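Local coordinates for protein alpha-galactosidase (Lactobacillus brevis, PDB 3MI6) that probably hydrolyses terminal, non-reducing alpha-D-galactose residues of alpha-galactosides, as a member of glycoside hydrolase family 36, at residues Ala118-Thr123 and Thr290-Glu295; His327-Val332 and Cys628-Phe633; Lys348-Val353 and Glu396-Ala401; Pro415-Val420 and Gln446-Met451. All blocks are in the same frame, centred on the assembly; numbering follows the deposited sequence.

Contact 1: Ala118-Thr123 and Thr290-Glu295; sequences ANLPST and TFQTPE
Leu120-Thr123 and Gln292-Glu295 run 42° apart and come nearest at Ser122 and Glu295, whose CA atoms are 6.5 Å from each other. The direct polar grip falls on the carboxylate of Glu295. Its OE1 accepts two bonds on the syn side, from Thr123 N at 2.9 Å and from Thr123 OG1 at 2.7 Å, the two donors reaching it from opposite faces of the carboxylate plane. Thr123 can offer both because its OG1 stands between its own N and carbonyl carbon (chi1 44°). The CB of Ser122 lies 3.4 Å from Glu295 OE1 and covers the same oxygen. A water joins the backbones, giving a proton to Pro121 O and taking one from Glu295 N. Leu120 makes the apolar share: its CD1 rests 3.9 Å from Pro294 CA and 4.2 Å from Gln292 CG. Gln292 folds back at chi2, and its NE2 meets Thr293 O at 2.9 Å in the carbonyl plane, on a lone pair. The loop after strand 103-112 is thus fixed to strand 290-301 of the large antiparallel sheet, while Leu120 and Pro121 also touch helix 500-518. Glu295 OE2 forms a salt bridge with Lys114 NZ, which also bonds Thr123 O. With two donors on one oxygen and a lysine on the other, the buried carboxylate is likely to stay ionised.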
# COMPACT_ATOMS: atom_id res chain seq x y z
N ALA D 118 18.71 -17.14 -40.49
CA ALA D 118 18.47 -17.27 -41.90
C ALA D 118 17.20 -16.54 -42.30
O ALA D 118 17.23 -15.68 -43.18
CB ALA D 118 18.41 -18.74 -42.31
N ASN D 119 16.08 -16.88 -41.67
CA ASN D 119 14.79 -16.35 -42.13
C ASN D 119 14.04 -15.44 -41.17
O ASN D 119 12.94 -15.00 -41.49
CB ASN D 119 13.88 -17.48 -42.56
CG ASN D 119 14.50 -18.34 -43.62
OD1 ASN D 119 14.67 -19.55 -43.44
ND2 ASN D 119 14.86 -17.71 -44.75
N LEU D 120 14.62 -15.17 -40.00
CA LEU D 120 13.98 -14.36 -38.98
C LEU D 120 14.77 -13.08 -38.72
O LEU D 120 16.00 -13.09 -38.81
CB LEU D 120 13.90 -15.14 -37.67
CG LEU D 120 12.82 -16.19 -37.50
CD1 LEU D 120 13.13 -17.08 -36.30
CD2 LEU D 120 11.47 -15.52 -37.36
N PRO D 121 14.07 -11.99 -38.39
CA PRO D 121 14.75 -10.79 -37.89
C PRO D 121 15.56 -11.19 -36.67
O PRO D 121 15.10 -12.04 -35.91
CB PRO D 121 13.59 -9.89 -37.46
CG PRO D 121 12.40 -10.82 -37.31
CD PRO D 121 12.61 -11.92 -38.29
N SER D 122 16.73 -10.61 -36.49
CA SER D 122 17.63 -11.11 -35.46
C SER D 122 18.81 -10.19 -35.22
O SER D 122 18.95 -9.15 -35.85
CB SER D 122 18.14 -12.50 -35.83
OG SER D 122 18.76 -12.48 -37.11
N THR D 123 19.68 -10.61 -34.31
CA THR D 123 20.76 -9.75 -33.86
C THR D 123 22.09 -10.09 -34.49
O THR D 123 22.37 -11.23 -34.79
CB THR D 123 20.89 -9.80 -32.35
OG1 THR D 123 20.81 -11.16 -31.92
CG2 THR D 123 19.78 -8.99 -31.72
N THR D 290 14.48 -28.92 -39.11
CA THR D 290 14.96 -28.05 -38.05
C THR D 290 13.94 -26.99 -37.71
O THR D 290 13.12 -26.60 -38.54
CB THR D 290 16.22 -27.32 -38.49
OG1 THR D 290 16.00 -26.76 -39.79
CG2 THR D 290 17.39 -28.28 -38.55
N PHE D 291 13.99 -26.53 -36.47
CA PHE D 291 13.14 -25.42 -36.05
C PHE D 291 13.91 -24.40 -35.21
O PHE D 291 14.47 -24.74 -34.17
CB PHE D 291 11.91 -25.92 -35.28
CG PHE D 291 11.03 -24.81 -34.79
CD1 PHE D 291 10.15 -24.18 -35.64
CD2 PHE D 291 11.12 -24.38 -33.48
CE1 PHE D 291 9.37 -23.15 -35.20
CE2 PHE D 291 10.34 -23.34 -33.03
CZ PHE D 291 9.45 -22.73 -33.89
N GLN D 292 13.94 -23.15 -35.69
CA GLN D 292 14.62 -22.04 -34.99
C GLN D 292 13.60 -21.15 -34.22
O GLN D 292 12.65 -20.65 -34.82
CB GLN D 292 15.39 -21.19 -36.02
CG GLN D 292 16.07 -19.94 -35.49
CD GLN D 292 17.15 -20.24 -34.46
OE1 GLN D 292 18.19 -20.84 -34.77
NE2 GLN D 292 16.91 -19.82 -33.22
N THR D 293 13.80 -20.94 -32.92
CA THR D 293 12.94 -19.97 -32.21
C THR D 293 13.37 -18.54 -32.52
O THR D 293 14.52 -18.29 -32.88
CB THR D 293 12.94 -20.13 -30.68
OG1 THR D 293 14.16 -19.61 -30.15
CG2 THR D 293 12.78 -21.57 -30.27
N PRO D 294 12.43 -17.58 -32.38
CA PRO D 294 12.80 -16.17 -32.51
C PRO D 294 13.70 -15.86 -31.33
O PRO D 294 13.66 -16.60 -30.35
CB PRO D 294 11.47 -15.43 -32.34
CG PRO D 294 10.41 -16.45 -32.50
CD PRO D 294 11.00 -17.75 -32.07
N GLU D 295 14.48 -14.79 -31.41
CA GLU D 295 15.42 -14.47 -30.33
C GLU D 295 14.78 -13.75 -29.14
O GLU D 295 13.91 -12.88 -29.29
CB GLU D 295 16.59 -13.66 -30.88
CG GLU D 295 17.58 -14.52 -31.62
CD GLU D 295 18.73 -13.73 -32.19
OE1 GLU D 295 18.58 -12.51 -32.42
OE2 GLU D 295 19.79 -14.35 -32.43
O HOH W 1 14.30 -13.44 -33.73

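Contact 2: His327-Val332 and Cys628-Phe633; sequences HEERPV and CYRQLF
Arg630 crosses Glu329 obliquely, its CD lying against the CB of the glutamate and its guanidinium NH1 reaching the carboxylate. Arg630 NH1 forms a salt bridge with Glu329 OE1 at 2.8 Å. The bond is bent, with 136° at the hydrogen; OE1 is met nearly along its C-O axis, and the carboxylate and guanidinium planes are 35° apart. The Arg630 chain bends at chi3 (-104°), which turns NE to Arg330 O, 3.2 Å away. That donor stands well above the carbonyl plane, and Gln634 NE2 bonds the same oxygen. NH2 has its partner outside the two segments, in a salt bridge with Glu362 OE1, which also accepts from Val332 N. The guanidinium therefore lies between two acidic side chains and a backbone carbonyl, an arrangement that would probably hold its charge and fix its rotation. Residues 327-332 lead into strand 333-335, the first of the parallel barrel, and Glu362 stands just before the second, strand 363-366. Arg630 opens the short helix 630-635, with Tyr629 as N-cap between it and helix 613-628, while Tyr629 and Leu632 pack on Ile665 of strand 663-670 in the C-terminal sheet.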
# COMPACT_ATOMS: atom_id res chain seq x y z
N HIS D 327 20.94 5.08 -37.75
CA HIS D 327 21.55 6.35 -37.33
C HIS D 327 21.19 7.54 -38.21
O HIS D 327 21.61 8.67 -37.96
CB HIS D 327 23.07 6.23 -37.29
CG HIS D 327 23.57 5.13 -36.43
ND1 HIS D 327 23.57 3.81 -36.83
CD2 HIS D 327 24.13 5.14 -35.19
CE1 HIS D 327 24.09 3.05 -35.88
NE2 HIS D 327 24.44 3.84 -34.87
N GLU D 328 20.41 7.31 -39.26
CA GLU D 328 20.06 8.39 -40.17
C GLU D 328 18.88 9.21 -39.64
O GLU D 328 17.84 8.68 -39.28
CB GLU D 328 19.79 7.86 -41.58
CG GLU D 328 19.65 8.97 -42.63
CD GLU D 328 19.43 8.45 -44.05
OE1 GLU D 328 18.25 8.22 -44.43
OE2 GLU D 328 20.42 8.29 -44.79
N GLU D 329 19.06 10.52 -39.59
CA GLU D 329 17.97 11.39 -39.21
C GLU D 329 16.76 11.12 -40.10
O GLU D 329 16.87 11.00 -41.32
CB GLU D 329 18.40 12.86 -39.28
CG GLU D 329 19.45 13.22 -38.23
CD GLU D 329 19.89 14.67 -38.25
OE1 GLU D 329 19.14 15.54 -38.75
OE2 GLU D 329 21.00 14.94 -37.76
N ARG D 330 15.61 11.00 -39.47
CA ARG D 330 14.37 10.78 -40.19
C ARG D 330 13.64 12.06 -40.55
O ARG D 330 13.52 12.98 -39.74
CB ARG D 330 13.50 9.82 -39.43
CG ARG D 330 14.04 8.45 -39.65
CD ARG D 330 13.98 7.64 -38.44
NE ARG D 330 15.23 6.96 -38.19
CZ ARG D 330 15.27 5.77 -37.62
NH1 ARG D 330 14.13 5.17 -37.32
NH2 ARG D 330 16.41 5.18 -37.36
N PRO D 331 13.13 12.11 -41.78
CA PRO D 331 12.63 13.36 -42.33
C PRO D 331 11.36 13.85 -41.61
O PRO D 331 10.65 13.06 -41.01
CB PRO D 331 12.34 12.99 -43.79
CG PRO D 331 11.96 11.55 -43.72
CD PRO D 331 12.84 10.96 -42.65
N VAL D 332 11.09 15.16 -41.66
CA VAL D 332 9.82 15.66 -41.18
C VAL D 332 8.79 15.46 -42.29
O VAL D 332 8.95 15.95 -43.40
CB VAL D 332 9.91 17.15 -40.82
CG1 VAL D 332 8.55 17.67 -40.39
CG2 VAL D 332 10.92 17.34 -39.73
N CYS D 628 16.89 21.88 -36.23
CA CYS D 628 18.07 22.39 -35.54
C CYS D 628 18.56 21.36 -34.54
O CYS D 628 19.75 21.16 -34.36
CB CYS D 628 17.73 23.72 -34.83
SG CYS D 628 19.08 24.79 -34.12
N TYR D 629 17.62 20.67 -33.89
CA TYR D 629 18.00 19.78 -32.82
C TYR D 629 17.57 18.36 -33.11
O TYR D 629 17.26 17.59 -32.20
CB TYR D 629 17.37 20.25 -31.49
CG TYR D 629 17.92 21.54 -30.95
CD1 TYR D 629 19.13 21.57 -30.27
CD2 TYR D 629 17.24 22.74 -31.11
CE1 TYR D 629 19.65 22.75 -29.76
CE2 TYR D 629 17.75 23.92 -30.61
CZ TYR D 629 18.96 23.92 -29.93
OH TYR D 629 19.48 25.09 -29.43
N ARG D 630 17.55 18.00 -34.39
CA ARG D 630 17.02 16.70 -34.75
C ARG D 630 17.84 15.54 -34.19
O ARG D 630 17.29 14.56 -33.71
CB ARG D 630 16.85 16.58 -36.27
CG ARG D 630 15.86 15.50 -36.73
CD ARG D 630 16.29 14.99 -38.07
NE ARG D 630 15.51 15.48 -39.21
CZ ARG D 630 15.89 16.46 -40.02
NH1 ARG D 630 17.03 17.10 -39.83
NH2 ARG D 630 15.11 16.81 -41.04
N GLN D 631 19.17 15.68 -34.23
CA GLN D 631 20.07 14.63 -33.75
C GLN D 631 19.85 14.36 -32.26
O GLN D 631 19.88 13.21 -31.78
CB GLN D 631 21.51 15.04 -34.01
CG GLN D 631 22.55 13.96 -33.80
CD GLN D 631 22.45 12.84 -34.82
OE1 GLN D 631 21.92 13.03 -35.91
NE2 GLN D 631 22.96 11.65 -34.47
N LEU D 632 19.62 15.44 -31.52
CA LEU D 632 19.38 15.37 -30.09
C LEU D 632 18.03 14.69 -29.79
O LEU D 632 17.95 13.74 -29.00
CB LEU D 632 19.40 16.79 -29.53
CG LEU D 632 19.32 16.98 -28.02
CD1 LEU D 632 20.32 16.07 -27.31
CD2 LEU D 632 19.54 18.44 -27.62
N PHE D 633 16.98 15.16 -30.45
CA PHE D 633 15.62 14.68 -30.24
C PHE D 633 15.45 13.21 -30.63
O PHE D 633 14.93 12.40 -29.87
CB PHE D 633 14.65 15.54 -31.05
CG PHE D 633 14.19 16.78 -30.34
CD1 PHE D 633 13.65 16.72 -29.08
CD2 PHE D 633 14.24 18.01 -30.97
CE1 PHE D 633 13.21 17.85 -28.44
CE2 PHE D 633 13.80 19.14 -30.34
CZ PHE D 633 13.29 19.06 -29.08

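Contact 3: Lys348-Val353 and Glu396-Ala401; sequences KLMTIV and EHFSQA
The shortest polar bond here stays inside one helix, Thr351 OG1 giving its proton to Lys348 O at 2.6 Å, whereas Met350 and Phe398 meet across the contact by apolar packing. The axes of 348-353 and 396-401 approach to 11.4 Å and run nearly parallel, 21° apart, leaving the space between them to long side chains. Phe398 crosses it with CG anti to the backbone N (chi1 176°). The tip of its ring, CZ, lies 4.0 Å from Leu349 CB and 4.1 Å from Val353 CG2, two residues one helical turn apart. Met350, present as selenomethionine, slides past the ring in the opposite direction. Bends at chi2 and chi3 bring its CE to the ring edge, 3.4 Å from Phe398 CD1 and in the ring plane. Met350 SE is 5.2 Å from the centroid of the Phe398 ring, also at the edge, a Met-aromatic contact. On the other helix Ala401 CB meets the same methyl, 3.6 Å from Met350 CE. An alanine at Phe398 would probably open a gap between the helices, taking the ring away from Leu349 CB and Val353 CG2 and leaving Met350 freer to turn. The two are consecutive helices of the outer layer of a TIM barrel, following strands 333-335 and 363-366. Inward, Leu349 and Val353 rest on Phe364 of strand 363-366, and the Phe398 ring meets Phe409 of strand 408-413 at about 90°.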
# COMPACT_ATOMS: atom_id res chain seq x y z
N LYS D 348 -6.22 18.61 -55.08
CA LYS D 348 -6.35 18.99 -53.68
C LYS D 348 -5.06 18.70 -52.93
O LYS D 348 -4.65 19.47 -52.08
CB LYS D 348 -7.51 18.24 -53.01
CG LYS D 348 -7.56 18.38 -51.49
CD LYS D 348 -7.81 19.81 -51.05
CE LYS D 348 -7.84 19.92 -49.53
NZ LYS D 348 -8.22 21.28 -49.03
N LEU D 349 -4.42 17.58 -53.26
CA LEU D 349 -3.21 17.17 -52.55
C LEU D 349 -2.01 18.05 -52.93
O LEU D 349 -1.07 18.22 -52.14
CB LEU D 349 -2.89 15.69 -52.78
CG LEU D 349 -3.66 14.66 -51.93
CD1 LEU D 349 -3.14 13.28 -52.23
CD2 LEU D 349 -3.58 14.95 -50.42
N MSE D 350 -2.06 18.60 -54.13
CA MSE D 350 -1.00 19.48 -54.58
C MSE D 350 -0.97 20.77 -53.76
O MSE D 350 0.10 21.28 -53.42
CB MSE D 350 -1.15 19.78 -56.07
CG MSE D 350 0.17 20.10 -56.73
SE MSE D 350 1.44 18.65 -56.40
CE MSE D 350 0.89 17.47 -57.88
N THR D 351 -2.14 21.29 -53.44
CA THR D 351 -2.21 22.46 -52.57
C THR D 351 -1.47 22.16 -51.27
O THR D 351 -0.75 23.01 -50.75
CB THR D 351 -3.67 22.91 -52.29
OG1 THR D 351 -4.34 21.96 -51.45
CG2 THR D 351 -4.45 23.08 -53.59
N ILE D 352 -1.62 20.94 -50.76
CA ILE D 352 -0.94 20.53 -49.54
C ILE D 352 0.56 20.52 -49.77
O ILE D 352 1.31 21.23 -49.10
CB ILE D 352 -1.42 19.15 -49.03
CG1 ILE D 352 -2.90 19.21 -48.63
CG2 ILE D 352 -0.59 18.67 -47.83
CD1 ILE D 352 -3.38 18.01 -47.83
N VAL D 353 0.99 19.72 -50.73
CA VAL D 353 2.41 19.58 -51.03
C VAL D 353 3.12 20.93 -51.16
O VAL D 353 4.26 21.09 -50.73
CB VAL D 353 2.64 18.72 -52.31
CG1 VAL D 353 4.01 18.97 -52.90
CG2 VAL D 353 2.46 17.25 -51.99
N GLU D 396 3.06 8.14 -60.88
CA GLU D 396 4.37 8.57 -61.39
C GLU D 396 4.47 10.08 -61.53
O GLU D 396 5.50 10.68 -61.24
CB GLU D 396 4.65 7.90 -62.74
CG GLU D 396 3.40 7.44 -63.47
CD GLU D 396 2.93 6.06 -63.02
OE1 GLU D 396 3.39 5.06 -63.61
OE2 GLU D 396 2.10 5.97 -62.08
N HIS D 397 3.38 10.69 -61.97
CA HIS D 397 3.32 12.13 -62.15
C HIS D 397 3.37 12.86 -60.81
O HIS D 397 4.22 13.72 -60.59
CB HIS D 397 2.07 12.53 -62.93
CG HIS D 397 1.80 14.01 -62.92
ND1 HIS D 397 0.53 14.53 -62.79
CD2 HIS D 397 2.63 15.07 -63.02
CE1 HIS D 397 0.59 15.85 -62.81
NE2 HIS D 397 1.86 16.20 -62.95
N PHE D 398 2.45 12.52 -59.92
CA PHE D 398 2.30 13.19 -58.63
C PHE D 398 3.58 13.17 -57.81
O PHE D 398 3.84 14.09 -57.04
CB PHE D 398 1.15 12.55 -57.84
CG PHE D 398 0.98 13.10 -56.46
CD1 PHE D 398 0.73 14.45 -56.26
CD2 PHE D 398 1.02 12.26 -55.35
CE1 PHE D 398 0.54 14.96 -54.98
CE2 PHE D 398 0.84 12.76 -54.07
CZ PHE D 398 0.60 14.12 -53.88
N SER D 399 4.37 12.11 -57.97
CA SER D 399 5.64 12.00 -57.27
C SER D 399 6.67 12.85 -57.97
O SER D 399 7.54 13.44 -57.33
CB SER D 399 6.11 10.54 -57.22
OG SER D 399 6.80 10.20 -58.40
N GLN D 400 6.58 12.91 -59.29
CA GLN D 400 7.47 13.77 -60.05
C GLN D 400 7.32 15.19 -59.56
O GLN D 400 8.30 15.88 -59.32
CB GLN D 400 7.15 13.67 -61.55
CG GLN D 400 8.22 14.23 -62.48
CD GLN D 400 8.09 13.68 -63.89
OE1 GLN D 400 8.31 14.39 -64.88
NE2 GLN D 400 7.74 12.39 -64.00
N ALA D 401 6.08 15.63 -59.38
CA ALA D 401 5.82 16.95 -58.82
C ALA D 401 6.48 17.09 -57.44
O ALA D 401 7.28 17.99 -57.22
CB ALA D 401 4.33 17.20 -58.73

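Contact 4: Pro415-Val420 and Gln446-Met451; sequences PEMVSV and QFVLDM
Val418 and Phe447 form an antiparallel hydrogen-bonded pair, joined by backbone bonds from Val418 N to Phe447 O (2.9 Å) and from Phe447 N to Val418 O (3.0 Å). A third backbone bond, Leu449 N to Glu416 O at 2.8 Å, lies beyond the non-hydrogen-bonded pair Met417-Val448. Around that pair CA-H...O contacts add to the bonding, from Met417 CA to Phe447 O and from Val448 CA to Glu416 O. The result is a small two-stranded antiparallel sheet that follows barrel strand 408-413 and precedes helix 454-471, a pairing of segments at the C-terminal end of a TIM-barrel strand, where active sites of this fold lie. Apolar contacts line both faces. On one, Met417, a selenomethionine, bends at chi2 and sets its SE 3.8 Å from Val448 CB. On the other, Leu449 crosses Val418 at about a right angle, with its CD2 3.6 Å from Val418 CB; its CB and CG border Glu416 O. An alanine at Leu449 would probably open a gap beside Val418 CB, where CD2 had packed, and leave Pro415 O without the methyl CD1 that lies against it. At the far end Val420 CG2 touches Phe447 CE1 obliquely at 3.7 Å. Among polar side chains, Gln446 OE1 lies beside Met417 CG and SE, while a water links Gln446 NE2 weakly to Ser419 OG. The Glu416 carboxylate turns to partners outside the pair: OE1 to Tyr504 OH, OE2 to Arg533 and to Trp478 NE1, consistent with a second-shell place beside the predicted substrate site, to which Trp478 belongs.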
# COMPACT_ATOMS: atom_id res chain seq x y z
N PRO D 415 -0.73 -4.61 -47.33
CA PRO D 415 -0.47 -5.82 -48.14
C PRO D 415 -1.24 -7.06 -47.71
O PRO D 415 -1.89 -7.71 -48.53
CB PRO D 415 1.01 -6.08 -47.90
CG PRO D 415 1.57 -4.76 -47.55
CD PRO D 415 0.51 -4.07 -46.76
N GLU D 416 -1.14 -7.39 -46.42
CA GLU D 416 -1.69 -8.62 -45.88
C GLU D 416 -3.22 -8.75 -46.00
O GLU D 416 -3.79 -9.78 -45.62
CB GLU D 416 -1.23 -8.78 -44.42
CG GLU D 416 0.28 -8.58 -44.18
CD GLU D 416 0.61 -8.01 -42.80
OE1 GLU D 416 0.40 -8.72 -41.79
OE2 GLU D 416 1.08 -6.85 -42.71
N MSE D 417 -3.89 -7.71 -46.53
CA MSE D 417 -5.36 -7.61 -46.51
C MSE D 417 -6.08 -7.69 -47.87
O MSE D 417 -5.54 -7.30 -48.90
CB MSE D 417 -5.80 -6.33 -45.78
CG MSE D 417 -5.30 -6.23 -44.35
SE MSE D 417 -5.82 -7.76 -43.21
CE MSE D 417 -4.52 -7.46 -41.79
N VAL D 418 -7.32 -8.18 -47.84
CA VAL D 418 -8.15 -8.32 -49.04
C VAL D 418 -9.62 -8.00 -48.75
O VAL D 418 -10.22 -8.54 -47.81
CB VAL D 418 -8.02 -9.76 -49.66
CG1 VAL D 418 -8.45 -10.83 -48.66
CG2 VAL D 418 -8.79 -9.87 -50.99
N SER D 419 -10.19 -7.09 -49.53
CA SER D 419 -11.62 -6.78 -49.48
C SER D 419 -12.39 -7.69 -50.45
O SER D 419 -11.84 -8.10 -51.47
CB SER D 419 -11.86 -5.31 -49.83
OG SER D 419 -11.93 -4.51 -48.66
N VAL D 420 -13.64 -8.02 -50.15
CA VAL D 420 -14.39 -8.90 -51.04
C VAL D 420 -14.74 -8.17 -52.33
O VAL D 420 -14.72 -8.76 -53.41
CB VAL D 420 -15.68 -9.46 -50.39
CG1 VAL D 420 -16.40 -10.37 -51.37
CG2 VAL D 420 -15.35 -10.22 -49.13
N GLN D 446 -13.02 -6.19 -44.00
CA GLN D 446 -11.94 -6.84 -44.74
C GLN D 446 -11.52 -8.19 -44.12
O GLN D 446 -11.96 -8.57 -43.03
CB GLN D 446 -10.72 -5.93 -44.82
CG GLN D 446 -9.86 -5.92 -43.56
CD GLN D 446 -9.01 -4.65 -43.41
OE1 GLN D 446 -7.89 -4.70 -42.92
NE2 GLN D 446 -9.57 -3.50 -43.83
N PHE D 447 -10.67 -8.92 -44.83
CA PHE D 447 -10.21 -10.23 -44.37
C PHE D 447 -8.74 -10.35 -44.67
O PHE D 447 -8.19 -9.49 -45.36
CB PHE D 447 -10.98 -11.32 -45.10
CG PHE D 447 -12.45 -11.22 -44.91
CD1 PHE D 447 -13.19 -10.34 -45.69
CD2 PHE D 447 -13.09 -11.96 -43.93
CE1 PHE D 447 -14.53 -10.22 -45.50
CE2 PHE D 447 -14.43 -11.85 -43.74
CZ PHE D 447 -15.16 -10.98 -44.53
N VAL D 448 -8.09 -11.41 -44.18
CA VAL D 448 -6.65 -11.49 -44.32
C VAL D 448 -6.18 -12.54 -45.33
O VAL D 448 -6.75 -13.63 -45.42
CB VAL D 448 -5.91 -11.57 -42.94
CG1 VAL D 448 -6.89 -11.53 -41.78
CG2 VAL D 448 -5.04 -12.79 -42.85
N LEU D 449 -5.17 -12.19 -46.12
CA LEU D 449 -4.56 -13.10 -47.09
C LEU D 449 -3.74 -14.17 -46.41
O LEU D 449 -3.05 -13.91 -45.44
CB LEU D 449 -3.61 -12.34 -48.01
CG LEU D 449 -4.25 -11.27 -48.87
CD1 LEU D 449 -3.17 -10.44 -49.56
CD2 LEU D 449 -5.18 -11.94 -49.85
N ASP D 450 -3.78 -15.38 -46.95
CA ASP D 450 -2.91 -16.42 -46.43
C ASP D 450 -1.42 -16.20 -46.77
O ASP D 450 -0.89 -16.74 -47.73
CB ASP D 450 -3.38 -17.78 -46.93
CG ASP D 450 -2.62 -18.90 -46.30
OD1 ASP D 450 -1.61 -18.63 -45.64
OD2 ASP D 450 -3.04 -20.06 -46.47
N MSE D 451 -0.75 -15.41 -45.95
CA MSE D 451 0.67 -15.14 -46.10
C MSE D 451 1.53 -16.39 -45.98
O MSE D 451 2.74 -16.33 -46.19
CB MSE D 451 1.14 -14.14 -45.03
CG MSE D 451 0.49 -12.77 -45.11
SE MSE D 451 0.94 -11.84 -46.77
CE MSE D 451 2.88 -11.80 -46.59
O HOH W 2 -11.40 -2.25 -46.07

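From the N terminus, contact 1 comes first and closes a 166-residue loop, about half strand and without helix, returning strand 290-301 of the nine-stranded sheet to the loop after strand 103-112. Contact 2 then opens just before the first barrel strand and closes only after the eighth, so its 295-residue loop contains the whole barrel and its two segments tie the barrel's entry to its exit. Contacts 3 and 4 lie within that loop, one after the other without crossing: contact 3 pairs helices 346-358 and 394-404 of the outer layer, and contact 4 joins segments that follow the third barrel strand. Contacts 1 and 2 are separate in sequence, with centres about 31 Å apart.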